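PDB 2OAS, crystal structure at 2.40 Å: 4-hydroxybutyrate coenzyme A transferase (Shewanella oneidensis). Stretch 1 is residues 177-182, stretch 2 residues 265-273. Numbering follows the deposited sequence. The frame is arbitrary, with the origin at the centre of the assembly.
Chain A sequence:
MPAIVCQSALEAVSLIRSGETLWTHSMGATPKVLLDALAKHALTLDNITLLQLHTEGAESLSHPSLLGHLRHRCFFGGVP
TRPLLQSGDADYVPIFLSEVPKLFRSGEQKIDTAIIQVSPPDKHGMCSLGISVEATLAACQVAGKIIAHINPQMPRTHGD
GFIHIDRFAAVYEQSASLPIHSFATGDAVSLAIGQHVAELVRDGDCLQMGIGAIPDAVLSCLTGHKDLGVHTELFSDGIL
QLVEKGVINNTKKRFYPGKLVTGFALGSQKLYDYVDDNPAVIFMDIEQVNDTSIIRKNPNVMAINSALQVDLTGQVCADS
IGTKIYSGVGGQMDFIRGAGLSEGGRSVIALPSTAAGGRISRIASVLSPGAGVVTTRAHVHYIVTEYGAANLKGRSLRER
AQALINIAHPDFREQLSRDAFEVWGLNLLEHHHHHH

Stretch 1, residues 177-182: SLPIHS
Stretch 2, residues 265-273: ALGSQKLYD

This is a small, mixed contact, in which close backbone approaches and two side-chain packings join an irregular segment to a loop leading into a helix, fastened by a single cross-stretch hydrogen bond and burying 338 Å² summed over both sides.

Residues 177-182 form neither helix nor strand. Leu178 (phi/psi -97/139) and Pro179 (-59/113, C-gamma endo) are extended, Ile180 turns at -71/-27, and His181 adopts a positive phi (48/95). In the second stretch, Leu266 (-158/126) and Gly267 (169/-155) are extended, Ser268 (-75/176) is the N-cap, and the helix runs from Gln269 through Asp273 and beyond. The register is set by Ile180 and Ser268, whose CA atoms lie 4.7 Å apart.

Tyr272 is the anchor. Its CA-to-CB bond points toward stretch 1, and with chi1 at -56° (m) and chi2 at -34° the ring reaches back past the start of the helix. There Tyr272 OH donates to Pro179 O at 2.7 Å, the carbonyl lying at the ring edge near its plane. The same hydroxyl oxygen accepts from Gly267 N, with Gly267 N to Tyr272 OH at 3.1 Å and an N-H...acceptor angle of 179°. Acting as donor and acceptor at once, it ties the loop before the helix to stretch 1. Leu178, pointing toward stretch 2 in the m,t rotamer (-70°, 177°), supplies the apolar complement: Leu178 CB is 3.9 Å from Tyr272 CE2, and Leu178 CD1 sits over one ring face.

A second side-chain pairing, a methyl group over an imidazole face, joins His181 and Leu266. His181 points toward stretch 2 with chi1 -179° (t) and chi2 81°; Leu266 leaves its backbone sideways, but chi1 -161° (t) and chi2 77° (p) bring its end nearer. Leu266 CD2 lies 3.3 Å from His181 CG and 3.6 Å from the imidazole centroid, 26° off the ring normal, a CH-pi contact over the face. The high B-factors of His181 make this detail less certain than the tyrosine anchor.

Between these pairings the backbones come very close. Ile180 CA approaches Gly267 O at 3.1 Å, with an angle of 134° at the hydrogen, a CA-H...O contact. Ile180 O and Gly267 O are only 2.7 Å apart, yet both are acceptors, so this proximity is not a hydrogen bond. Gly267 has no side chain; an ideal CB would point away from stretch 1 and fall 2.9 Å from Leu271 CD2, a clash within its own stretch.

Ser268 points away, chi1 72° (p), and caps the helix through a weak bond from Lys270 N to Ser268 OG at 3.4 Å (136°).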

# COMPACT_ATOMS: atom_id res chain seq x y z
N SER A 177 15.85 19.44 -29.15
CA SER A 177 16.58 18.35 -28.51
C SER A 177 15.79 17.76 -27.35
O SER A 177 15.11 18.48 -26.62
CB SER A 177 17.92 18.86 -27.98
OG SER A 177 17.73 19.85 -27.00
N LEU A 178 15.89 16.45 -27.18
CA LEU A 178 15.23 15.77 -26.07
C LEU A 178 16.28 15.62 -24.99
O LEU A 178 17.43 15.29 -25.28
CB LEU A 178 14.72 14.39 -26.48
CG LEU A 178 13.55 14.34 -27.44
CD1 LEU A 178 13.25 12.89 -27.79
CD2 LEU A 178 12.33 15.01 -26.82
N PRO A 179 15.90 15.84 -23.73
CA PRO A 179 16.86 15.71 -22.64
C PRO A 179 17.45 14.30 -22.58
O PRO A 179 16.75 13.34 -22.29
CB PRO A 179 16.03 16.06 -21.41
CG PRO A 179 14.64 15.67 -21.81
CD PRO A 179 14.56 16.17 -23.22
N ILE A 180 18.74 14.17 -22.86
CA ILE A 180 19.39 12.87 -22.84
C ILE A 180 19.53 12.34 -21.41
O ILE A 180 19.58 11.13 -21.19
CB ILE A 180 20.79 12.93 -23.48
CG1 ILE A 180 21.64 13.97 -22.75
CG2 ILE A 180 20.67 13.26 -24.96
CD1 ILE A 180 23.07 14.01 -23.22
N HIS A 181 19.59 13.25 -20.44
CA HIS A 181 19.72 12.83 -19.05
C HIS A 181 20.82 11.78 -18.88
O HIS A 181 20.59 10.58 -19.07
CB HIS A 181 18.40 12.25 -18.55
CG HIS A 181 18.44 11.82 -17.12
ND1 HIS A 181 18.30 12.70 -16.07
CD2 HIS A 181 18.62 10.59 -16.57
CE1 HIS A 181 18.41 12.03 -14.93
NE2 HIS A 181 18.60 10.76 -15.20
N SER A 182 22.02 12.25 -18.53
CA SER A 182 23.15 11.36 -18.29
C SER A 182 23.82 11.77 -16.98
O SER A 182 25.04 11.64 -16.83
CB SER A 182 24.16 11.44 -19.45
OG SER A 182 25.12 10.40 -19.34
N ALA A 265 10.38 6.51 -21.09
CA ALA A 265 11.81 6.23 -21.27
C ALA A 265 12.65 7.50 -21.12
O ALA A 265 12.17 8.62 -21.33
CB ALA A 265 12.03 5.63 -22.65
N LEU A 266 13.92 7.32 -20.78
CA LEU A 266 14.82 8.45 -20.58
C LEU A 266 16.26 7.97 -20.74
O LEU A 266 16.68 7.03 -20.07
CB LEU A 266 14.63 9.02 -19.18
CG LEU A 266 15.15 10.44 -19.00
CD1 LEU A 266 14.13 11.36 -19.64
CD2 LEU A 266 15.33 10.79 -17.53
N GLY A 267 17.03 8.62 -21.62
CA GLY A 267 18.41 8.20 -21.83
C GLY A 267 19.04 8.86 -23.04
O GLY A 267 18.61 9.93 -23.46
N SER A 268 20.05 8.22 -23.63
CA SER A 268 20.72 8.81 -24.78
C SER A 268 19.93 8.72 -26.09
O SER A 268 18.86 8.12 -26.14
CB SER A 268 22.08 8.14 -24.98
OG SER A 268 21.91 6.83 -25.46
N GLN A 269 20.46 9.31 -27.15
CA GLN A 269 19.79 9.30 -28.44
C GLN A 269 19.68 7.90 -29.01
O GLN A 269 18.79 7.61 -29.80
CB GLN A 269 20.52 10.21 -29.43
CG GLN A 269 19.83 10.33 -30.80
CD GLN A 269 18.37 10.78 -30.70
OE1 GLN A 269 18.05 11.75 -30.02
NE2 GLN A 269 17.49 10.06 -31.40
N LYS A 270 20.59 7.01 -28.60
CA LYS A 270 20.58 5.63 -29.07
C LYS A 270 19.31 4.95 -28.55
O LYS A 270 18.68 4.15 -29.24
CB LYS A 270 21.79 4.87 -28.52
CG LYS A 270 22.77 4.37 -29.57
CD LYS A 270 23.10 2.88 -29.35
CE LYS A 270 23.73 2.62 -27.97
NZ LYS A 270 23.76 1.16 -27.62
N LEU A 271 18.93 5.28 -27.32
CA LEU A 271 17.74 4.70 -26.73
C LEU A 271 16.51 5.19 -27.48
O LEU A 271 15.67 4.39 -27.90
CB LEU A 271 17.61 5.09 -25.26
CG LEU A 271 16.50 4.41 -24.46
CD1 LEU A 271 16.78 2.92 -24.38
CD2 LEU A 271 16.42 4.99 -23.04
N TYR A 272 16.42 6.50 -27.67
CA TYR A 272 15.26 7.07 -28.35
C TYR A 272 15.18 6.54 -29.77
O TYR A 272 14.12 6.52 -30.41
CB TYR A 272 15.35 8.60 -28.38
CG TYR A 272 15.49 9.23 -27.01
CD1 TYR A 272 14.87 8.67 -25.90
CD2 TYR A 272 16.22 10.41 -26.84
CE1 TYR A 272 14.98 9.27 -24.64
CE2 TYR A 272 16.33 11.01 -25.58
CZ TYR A 272 15.71 10.44 -24.48
OH TYR A 272 15.81 10.99 -23.23
N ASP A 273 16.32 6.08 -30.26
CA ASP A 273 16.41 5.56 -31.60
C ASP A 273 15.89 4.14 -31.65
O ASP A 273 15.33 3.69 -32.64
CB ASP A 273 17.86 5.57 -32.02
CG ASP A 273 18.02 5.86 -33.45
OD1 ASP A 273 17.43 5.12 -34.27
OD2 ASP A 273 18.73 6.85 -33.74